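Local coordinates for ESX-5 secretion-associated protein EspG5 (Mycobacterium marinum, PDB 6VJ5) that acts as a specific chaperone for cognate PE/PPE proteins, preventing aggregation of PE/PPE dimers and enabling secretion of LipY and PE31/PPE18, at residues A168-V174 and M202-T208; A211-A215 and G247-I252; L88-L94 and P219-A224; P175-M179 and E265-I270. All coordinates share one frame; numbering follows the deposited sequence.

Interaction 1 (A168-V174 and M202-T208)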
# COMPACT_ATOMS: atom_id res chain seq x y z
N ALA C 168 40.71 13.58 -23.04
CA ALA C 168 41.46 13.56 -24.30
C ALA C 168 41.39 12.14 -24.86
O ALA C 168 42.28 11.31 -24.68
CB ALA C 168 42.90 14.01 -24.07
N ILE C 169 40.28 11.86 -25.54
CA ILE C 169 40.04 10.55 -26.12
C ILE C 169 39.66 10.72 -27.59
O ILE C 169 39.29 11.80 -28.04
CB ILE C 169 38.95 9.76 -25.37
CG1 ILE C 169 37.56 10.26 -25.76
CG2 ILE C 169 39.14 9.88 -23.87
CD1 ILE C 169 36.46 9.28 -25.42
N ASN C 170 39.70 9.60 -28.31
CA ASN C 170 39.34 9.55 -29.72
C ASN C 170 37.96 8.91 -29.84
O ASN C 170 37.78 7.72 -29.55
CB ASN C 170 40.38 8.77 -30.51
CG ASN C 170 41.79 9.20 -30.20
OD1 ASN C 170 42.48 8.57 -29.40
ND2 ASN C 170 42.24 10.29 -30.82
N ALA C 171 36.98 9.70 -30.28
CA ALA C 171 35.62 9.21 -30.43
C ALA C 171 35.60 7.92 -31.24
O ALA C 171 36.39 7.74 -32.17
CB ALA C 171 34.75 10.28 -31.09
N VAL C 172 34.69 7.02 -30.88
CA VAL C 172 34.59 5.74 -31.56
C VAL C 172 33.23 5.14 -31.26
O VAL C 172 32.62 5.44 -30.23
CB VAL C 172 35.76 4.80 -31.15
CG1 VAL C 172 35.77 4.58 -29.64
CG2 VAL C 172 35.69 3.47 -31.89
N ASN C 173 32.75 4.31 -32.18
CA ASN C 173 31.54 3.52 -32.01
C ASN C 173 31.93 2.06 -31.91
O ASN C 173 32.69 1.56 -32.75
CB ASN C 173 30.57 3.72 -33.18
CG ASN C 173 30.10 5.15 -33.31
OD1 ASN C 173 29.75 5.80 -32.33
ND2 ASN C 173 30.09 5.64 -34.55
N VAL C 174 31.41 1.37 -30.90
CA VAL C 174 31.72 -0.05 -30.71
C VAL C 174 30.43 -0.85 -30.57
O VAL C 174 29.41 -0.30 -30.12
CB VAL C 174 32.62 -0.25 -29.49
CG1 VAL C 174 33.96 0.44 -29.70
CG2 VAL C 174 31.94 0.29 -28.23
N MET C 202 38.81 -3.96 -30.24
CA MET C 202 37.57 -3.41 -30.76
C MET C 202 37.76 -2.07 -31.46
O MET C 202 36.78 -1.49 -31.94
CB MET C 202 36.54 -3.26 -29.63
CG MET C 202 35.36 -4.21 -29.72
SD MET C 202 34.23 -4.08 -28.32
CE MET C 202 35.30 -4.58 -26.97
N GLY C 203 38.99 -1.56 -31.52
CA GLY C 203 39.26 -0.29 -32.16
C GLY C 203 39.27 0.90 -31.23
O GLY C 203 39.26 2.04 -31.72
N ILE C 204 39.29 0.69 -29.93
CA ILE C 204 39.31 1.77 -28.95
C ILE C 204 40.75 2.18 -28.72
O ILE C 204 41.62 1.32 -28.50
CB ILE C 204 38.63 1.34 -27.64
CG1 ILE C 204 37.23 0.79 -27.91
CG2 ILE C 204 38.58 2.52 -26.67
CD1 ILE C 204 36.53 0.22 -26.68
N SER C 205 41.02 3.48 -28.76
CA SER C 205 42.39 3.97 -28.73
C SER C 205 43.02 3.76 -27.36
O SER C 205 42.34 3.73 -26.34
CB SER C 205 42.43 5.45 -29.11
OG SER C 205 42.10 6.27 -28.00
N ALA C 206 44.35 3.61 -27.36
CA ALA C 206 45.07 3.47 -26.10
C ALA C 206 44.77 4.64 -25.17
O ALA C 206 44.76 4.47 -23.95
CB ALA C 206 46.57 3.37 -26.37
N SER C 207 44.53 5.83 -25.72
CA SER C 207 44.20 6.97 -24.87
C SER C 207 42.79 6.83 -24.31
O SER C 207 42.56 7.07 -23.12
CB SER C 207 44.35 8.27 -25.65
OG SER C 207 44.60 9.35 -24.77
N THR C 208 41.84 6.42 -25.15
CA THR C 208 40.48 6.23 -24.68
C THR C 208 40.41 5.16 -23.59
O THR C 208 39.73 5.34 -22.57
CB THR C 208 39.57 5.87 -25.85
OG1 THR C 208 39.71 6.85 -26.88
CG2 THR C 208 38.12 5.80 -25.40
O HOH W 1 39.05 5.48 -29.57
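The N-cap of helix 206-217 meets the lead-in to the outermost sheet strand 172-175 here, with S205 and N170 at the joint. S205 OG donates to N170 OD1 at 2.7 Å, in the amide plane and on a lone pair of the oxygen. The same OG accepts from T208 N (2.9 Å, N-H...O 164°), the capping bond of the helix. Its chi1 of 81° holds OG between the backbone N and the carbonyl carbon, where it can serve both. T208 OG1 takes the N-H of N170 at 3.1 Å, and its side chain crosses that of I169 at about a right angle, CG2 lying 3.9 Å from I169 CD1. Water 1 joins the two segments, donating to N170 O (2.6 Å) and accepting from S205 N (2.9 Å), and lies near T208 OG1 too. Further along, the contact turns apolar: V174 CG1 lies across I204 CG1 at 3.7 Å, and V172 CG2 faces G203 O, in the Schellman motif that ends the preceding helix. V172 and V174 pair by backbone bonds with I270 and L268 of strand 267-272, M179 of helix 176-188 covers V174 and I204, and I169 continues onto A211 of helix 206-217.

Interaction 2 (A211-A215 and G247-I252)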
# COMPACT_ATOMS: atom_id res chain seq x y z
N ALA C 211 41.54 6.61 -20.20
CA ALA C 211 40.57 7.51 -19.58
C ALA C 211 39.32 6.76 -19.16
O ALA C 211 38.75 7.03 -18.10
CB ALA C 211 40.22 8.65 -20.53
N LEU C 212 38.87 5.82 -19.99
CA LEU C 212 37.70 5.03 -19.64
C LEU C 212 37.92 4.25 -18.35
O LEU C 212 37.09 4.28 -17.44
CB LEU C 212 37.36 4.08 -20.79
CG LEU C 212 35.96 3.51 -20.89
CD1 LEU C 212 34.90 4.58 -20.89
CD2 LEU C 212 35.88 2.66 -22.16
N GLY C 213 39.06 3.56 -18.26
CA GLY C 213 39.35 2.81 -17.04
C GLY C 213 39.30 3.68 -15.80
O GLY C 213 38.86 3.24 -14.74
N GLN C 214 39.76 4.93 -15.93
CA GLN C 214 39.74 5.83 -14.79
C GLN C 214 38.32 6.26 -14.44
O GLN C 214 37.95 6.30 -13.26
CB GLN C 214 40.61 7.05 -15.09
CG GLN C 214 42.10 6.76 -15.01
CD GLN C 214 42.94 7.63 -15.93
OE1 GLN C 214 42.47 8.65 -16.44
NE2 GLN C 214 44.18 7.22 -16.16
N ALA C 215 37.51 6.57 -15.45
CA ALA C 215 36.14 7.01 -15.19
C ALA C 215 35.29 5.87 -14.63
O ALA C 215 34.46 6.10 -13.75
CB ALA C 215 35.52 7.56 -16.48
N GLY C 247 36.50 11.10 -14.74
CA GLY C 247 37.68 10.40 -14.29
C GLY C 247 38.91 11.30 -14.28
O GLY C 247 38.89 12.44 -14.73
N SER C 248 40.00 10.74 -13.72
CA SER C 248 41.27 11.46 -13.68
C SER C 248 41.60 12.07 -15.04
O SER C 248 42.09 13.20 -15.12
CB SER C 248 42.39 10.52 -13.26
OG SER C 248 42.15 9.96 -11.99
N GLY C 249 41.35 11.32 -16.11
CA GLY C 249 41.65 11.75 -17.45
C GLY C 249 40.61 12.62 -18.11
O GLY C 249 40.69 12.84 -19.32
N GLY C 250 39.64 13.11 -17.36
CA GLY C 250 38.63 14.00 -17.90
C GLY C 250 37.25 13.35 -17.94
O GLY C 250 37.05 12.22 -17.52
N ARG C 251 36.31 14.13 -18.48
CA ARG C 251 34.91 13.75 -18.52
C ARG C 251 34.58 13.07 -19.84
O ARG C 251 34.85 13.61 -20.91
CB ARG C 251 34.03 14.98 -18.34
CG ARG C 251 32.53 14.68 -18.35
CD ARG C 251 31.75 15.94 -18.01
NE ARG C 251 32.00 16.37 -16.64
CZ ARG C 251 31.86 17.62 -16.22
NH1 ARG C 251 31.49 18.57 -17.07
NH2 ARG C 251 32.11 17.92 -14.94
N ILE C 252 33.98 11.88 -19.75
CA ILE C 252 33.64 11.06 -20.90
C ILE C 252 32.13 10.97 -21.03
O ILE C 252 31.39 11.01 -20.03
CB ILE C 252 34.26 9.65 -20.78
CG1 ILE C 252 35.76 9.76 -20.49
CG2 ILE C 252 34.01 8.85 -22.04
CD1 ILE C 252 36.46 8.42 -20.33
O HOH W 2 39.69 8.73 -12.18
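I252 carries its CG1 anti to the carbonyl carbon (chi1 -52°) and its CD1 extended from there, which drives the methyl end into the 211-215 part of helix 206-217, where A211, L212 and A215 receive it. CD1 comes to 3.8 Å from A211 CB and 4.1 Å from A215 CB, two methyls one helical turn apart. It also lies 3.5 Å from A211 O, against the backbone of the helix. L212 starts away from the strand, but with CG anti to its backbone N (chi1 -160°) its CD1 returns to 4.2 Å from I252 CD1, the two side chains crossing at about a right angle. Beside this apolar patch the type I turn G247-G250 links the antiparallel neighbours 234-247 and 250-256 into a beta hairpin whose tip lies against the helix. G247 CA sits 3.8 Å from A215 CA, backbone against backbone, as glycine has no side chain to stand between them. The extended Q214 side chain reaches along the turn and places OE1 2.9 Å from G249 N. Water 2 accepts from S248 N at 2.6 Å, lies close to S248 OG and donates only weakly to Q214 O. The short segments 211-215 and 250-252 cross at 89°. The chemistry is thus divided: buried methyl contacts around I252 hold the inner part, while the partly exposed turn adds close glycine backbone and a lightly held polar rim.

Interaction 3 (L88-L94 and P219-A224)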
# COMPACT_ATOMS: atom_id res chain seq x y z
N LEU C 88 20.05 11.63 -13.50
CA LEU C 88 20.52 11.21 -12.18
C LEU C 88 21.99 11.61 -12.07
O LEU C 88 22.81 11.19 -12.89
CB LEU C 88 20.36 9.71 -11.99
CG LEU C 88 19.01 9.12 -12.40
CD1 LEU C 88 19.05 7.60 -12.34
CD2 LEU C 88 17.89 9.69 -11.54
N LEU C 89 22.31 12.40 -11.05
CA LEU C 89 23.66 12.91 -10.87
C LEU C 89 24.21 12.44 -9.53
O LEU C 89 23.47 12.33 -8.55
CB LEU C 89 23.70 14.43 -10.92
CG LEU C 89 23.03 15.03 -12.16
CD1 LEU C 89 21.58 15.37 -11.83
CD2 LEU C 89 23.78 16.24 -12.66
N SER C 90 25.51 12.18 -9.49
CA SER C 90 26.15 11.72 -8.28
C SER C 90 27.47 12.44 -8.07
O SER C 90 28.16 12.82 -9.02
CB SER C 90 26.39 10.20 -8.30
OG SER C 90 27.14 9.83 -9.44
N ARG C 91 27.79 12.64 -6.79
CA ARG C 91 29.15 12.91 -6.35
C ARG C 91 29.79 11.57 -6.03
O ARG C 91 29.32 10.85 -5.14
CB ARG C 91 29.15 13.83 -5.13
CG ARG C 91 30.36 13.69 -4.22
CD ARG C 91 30.40 14.83 -3.19
NE ARG C 91 30.56 16.12 -3.83
CZ ARG C 91 29.60 17.03 -3.97
NH1 ARG C 91 28.38 16.80 -3.48
NH2 ARG C 91 29.85 18.17 -4.59
N GLY C 92 30.83 11.21 -6.78
CA GLY C 92 31.38 9.88 -6.68
C GLY C 92 30.68 8.92 -7.63
O GLY C 92 30.09 9.32 -8.64
N LYS C 93 30.74 7.64 -7.30
CA LYS C 93 30.11 6.63 -8.14
C LYS C 93 28.59 6.74 -8.04
O LYS C 93 28.03 6.91 -6.96
CB LYS C 93 30.56 5.23 -7.75
CG LYS C 93 29.95 4.14 -8.62
CD LYS C 93 30.50 2.76 -8.31
CE LYS C 93 29.75 1.68 -9.08
NZ LYS C 93 29.80 1.89 -10.56
N LEU C 94 27.93 6.67 -9.19
CA LEU C 94 26.47 6.73 -9.25
C LEU C 94 25.91 5.37 -8.85
O LEU C 94 26.21 4.35 -9.50
CB LEU C 94 26.02 7.13 -10.65
CG LEU C 94 24.51 7.19 -10.89
CD1 LEU C 94 23.84 8.11 -9.89
CD2 LEU C 94 24.23 7.65 -12.32
N PRO C 219 35.28 7.19 -10.45
CA PRO C 219 34.72 8.45 -10.94
C PRO C 219 34.57 9.46 -9.82
O PRO C 219 34.34 9.11 -8.66
CB PRO C 219 33.37 8.04 -11.53
CG PRO C 219 32.97 6.84 -10.70
CD PRO C 219 34.26 6.13 -10.34
N ALA C 220 34.70 10.73 -10.18
CA ALA C 220 34.46 11.82 -9.24
C ALA C 220 33.02 12.29 -9.25
O ALA C 220 32.55 12.84 -8.25
CB ALA C 220 35.38 13.01 -9.56
N ALA C 221 32.31 12.07 -10.36
CA ALA C 221 30.91 12.44 -10.51
C ALA C 221 30.40 11.79 -11.78
O ALA C 221 31.14 11.67 -12.76
CB ALA C 221 30.73 13.96 -10.57
N GLU C 222 29.14 11.35 -11.76
CA GLU C 222 28.52 10.78 -12.95
C GLU C 222 27.13 11.37 -13.15
O GLU C 222 26.50 11.87 -12.21
CB GLU C 222 28.38 9.25 -12.88
CG GLU C 222 29.48 8.50 -12.16
CD GLU C 222 29.37 7.00 -12.37
OE1 GLU C 222 29.38 6.55 -13.53
OE2 GLU C 222 29.25 6.26 -11.36
N VAL C 223 26.64 11.28 -14.38
CA VAL C 223 25.27 11.63 -14.72
C VAL C 223 24.72 10.60 -15.69
O VAL C 223 25.41 10.18 -16.62
CB VAL C 223 25.18 13.05 -15.32
CG1 VAL C 223 23.73 13.41 -15.62
CG2 VAL C 223 25.80 14.05 -14.38
N ALA C 224 23.48 10.19 -15.46
CA ALA C 224 22.73 9.36 -16.39
C ALA C 224 21.51 10.15 -16.84
O ALA C 224 20.81 10.73 -16.01
CB ALA C 224 22.31 8.04 -15.75
O HOH W 3 28.12 3.83 -11.73
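E222 is the tight centre of this contact: its OE2 takes the N-H of L94 at 2.6 Å and nearly straight (175°), from the anti side of the carboxylate and 29° out of its plane. With CG beside its own backbone N (chi1 -34°) and the chain extended beyond, the acid lies beside K93 and against the L94 backbone. Its other oxygen, OE1, is salt-bridged to K245 of the next strand, so both oxygens are engaged. The frame is an antiparallel pair, strands 83-91 and 221-231, in the middle of the large EspG sheet. L88 N donates to A224 O at 2.8 Å and A224 N returns a bond to L88 O; S90 N binds E222 O at 2.9 Å. On the face bearing L89 and V223 the two side chains run side by side, with L89 CD2 3.4 Å from V223 CG2; helix 147-159 covers V223. One bond is longer, E222 N donating to S90 O at 3.3 Å, tilted out of the carbonyl plane, but pairing closes again where G92 N meets A220 O at 2.8 Å from above its plane. At the exposed end K93 NZ stays 4.5 Å from E222 OE2, beyond salt-bridge range, with water 3 between them; another protein chain packs on K93, L88 and A224.

Interaction 4 (P175-M179 and E265-I270)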
# COMPACT_ATOMS: atom_id res chain seq x y z
N PRO C 175 30.41 -2.13 -30.94
CA PRO C 175 29.21 -2.95 -30.71
C PRO C 175 28.90 -3.03 -29.22
O PRO C 175 29.77 -3.33 -28.40
CB PRO C 175 29.59 -4.32 -31.29
CG PRO C 175 30.72 -4.04 -32.24
CD PRO C 175 31.47 -2.88 -31.65
N LEU C 176 27.63 -2.78 -28.88
CA LEU C 176 27.27 -2.67 -27.47
C LEU C 176 27.43 -4.00 -26.75
O LEU C 176 28.06 -4.07 -25.69
CB LEU C 176 25.84 -2.16 -27.34
CG LEU C 176 25.35 -2.01 -25.90
CD1 LEU C 176 26.20 -1.01 -25.15
CD2 LEU C 176 23.89 -1.60 -25.90
N GLU C 177 26.87 -5.08 -27.30
CA GLU C 177 26.91 -6.34 -26.57
C GLU C 177 28.35 -6.83 -26.41
O GLU C 177 28.73 -7.31 -25.33
CB GLU C 177 26.04 -7.40 -27.26
CG GLU C 177 26.36 -7.72 -28.70
CD GLU C 177 25.36 -8.71 -29.30
OE1 GLU C 177 24.50 -9.23 -28.55
OE2 GLU C 177 25.42 -8.95 -30.52
N GLU C 178 29.18 -6.68 -27.44
CA GLU C 178 30.59 -7.01 -27.29
C GLU C 178 31.28 -6.08 -26.29
O GLU C 178 32.19 -6.51 -25.57
CB GLU C 178 31.31 -6.94 -28.64
CG GLU C 178 31.11 -8.16 -29.53
CD GLU C 178 29.85 -8.10 -30.38
OE1 GLU C 178 29.01 -7.20 -30.14
OE2 GLU C 178 29.70 -8.94 -31.29
N MET C 179 30.84 -4.82 -26.22
CA MET C 179 31.44 -3.87 -25.29
C MET C 179 31.09 -4.19 -23.84
O MET C 179 31.94 -4.08 -22.95
CB MET C 179 30.98 -2.45 -25.63
CG MET C 179 31.54 -1.39 -24.72
SD MET C 179 33.32 -1.25 -24.88
CE MET C 179 33.67 -0.06 -23.59
N GLU C 265 23.71 -5.87 -31.93
CA GLU C 265 22.66 -5.20 -32.68
C GLU C 265 22.87 -3.68 -32.68
O GLU C 265 22.78 -3.04 -33.73
CB GLU C 265 21.28 -5.56 -32.10
CG GLU C 265 21.06 -5.19 -30.64
CD GLU C 265 19.98 -4.13 -30.44
OE1 GLU C 265 19.65 -3.83 -29.27
OE2 GLU C 265 19.48 -3.57 -31.44
N ALA C 266 23.18 -3.12 -31.51
CA ALA C 266 23.28 -1.68 -31.31
C ALA C 266 24.73 -1.24 -31.18
O ALA C 266 25.64 -2.05 -30.97
CB ALA C 266 22.48 -1.26 -30.07
N TRP C 267 24.93 0.08 -31.27
CA TRP C 267 26.26 0.69 -31.22
C TRP C 267 26.34 1.66 -30.05
O TRP C 267 25.43 2.48 -29.86
CB TRP C 267 26.57 1.42 -32.53
CG TRP C 267 26.69 0.50 -33.70
CD1 TRP C 267 25.68 0.02 -34.47
CD2 TRP C 267 27.90 -0.06 -34.23
NE1 TRP C 267 26.17 -0.81 -35.44
CE2 TRP C 267 27.53 -0.88 -35.32
CE3 TRP C 267 29.25 0.05 -33.89
CZ2 TRP C 267 28.47 -1.58 -36.07
CZ3 TRP C 267 30.18 -0.65 -34.64
CH2 TRP C 267 29.79 -1.45 -35.71
N LEU C 268 27.42 1.58 -29.28
CA LEU C 268 27.70 2.52 -28.20
C LEU C 268 28.74 3.52 -28.68
O LEU C 268 29.80 3.14 -29.19
CB LEU C 268 28.20 1.79 -26.95
CG LEU C 268 28.37 2.66 -25.70
CD1 LEU C 268 27.02 3.07 -25.12
CD2 LEU C 268 29.22 1.95 -24.65
N ALA C 269 28.42 4.80 -28.53
CA ALA C 269 29.34 5.88 -28.86
C ALA C 269 30.16 6.23 -27.63
O ALA C 269 29.60 6.46 -26.55
CB ALA C 269 28.58 7.11 -29.35
N ILE C 270 31.48 6.25 -27.78
CA ILE C 270 32.40 6.65 -26.73
C ILE C 270 33.06 7.94 -27.19
O ILE C 270 33.76 7.95 -28.21
CB ILE C 270 33.45 5.56 -26.44
CG1 ILE C 270 32.75 4.24 -26.13
CG2 ILE C 270 34.33 5.99 -25.27
CD1 ILE C 270 33.69 3.05 -26.09
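L176 and L268 slant across each other, L176 CD1 reaching 3.9 Å from L268 CB, with further pairs set around them. The leucine holds CG anti to its backbone N (chi1 -180°), which lays its branched end over the strand, while its CB stays 3.6 Å from A266 O. M179, one turn further along the helix, shares that first torsion but bends at chi2 (65°), and this lets one side chain serve two residues. Its CG meets L268 CD2 at 4.1 Å with the chains crossing at about a right angle, and its CE meets I270 CD1 tip to tip at 4.0 Å. L268 is thus gripped by L176 through CB and CD1 and by M179 through CD2. At the other end P175 and W267 point apart from their CA atoms, but the indole swings back so that its CZ3 lies 3.9 Å from P175 CD, these two side chains also running aslant. A single backbone bond ties the two segments: L176 N donates to A266 O at 3.0 Å (168°), from above the carbonyl plane. Being in the first turn of the helix, this N-H has no acceptor one turn back, and A266 O supplies it. E265, beyond this bond, turns its carboxylate to R259 in a salt bridge. Another protein chain of the assembly packs on M179 and L268. The arrangement is a strand-to-helix junction at the sheet edge: P175 ends strand 172-175 as a non-hydrogen-bonded antiparallel partner of W267, then serves as N-cap of helix 176-188, whose first turn folds back over strand 267-272.

How the interactions relate
All four contacts reach the same large antiparallel sheet. Interactions 1, 2 and 4 cluster toward the edge strand 172-175, their centres 12 to 19 Å apart, while interaction 3 lies nearer the chain's centre in space, 12 Å from interaction 2 and 22 Å from the other two. Interactions 1 and 2 share helix 206-217 and touch through I169 and A211; interaction 4 meets interaction 1 through neighbouring strands and interaction 2 through M179 and L212. Along the chain interaction 1 closes before interaction 2 opens, and interaction 4 alternates with interactions 1 and 3. Distant parts of the sequence are thereby joined into one sheet with helices 176-188 and 206-217 packed at its end.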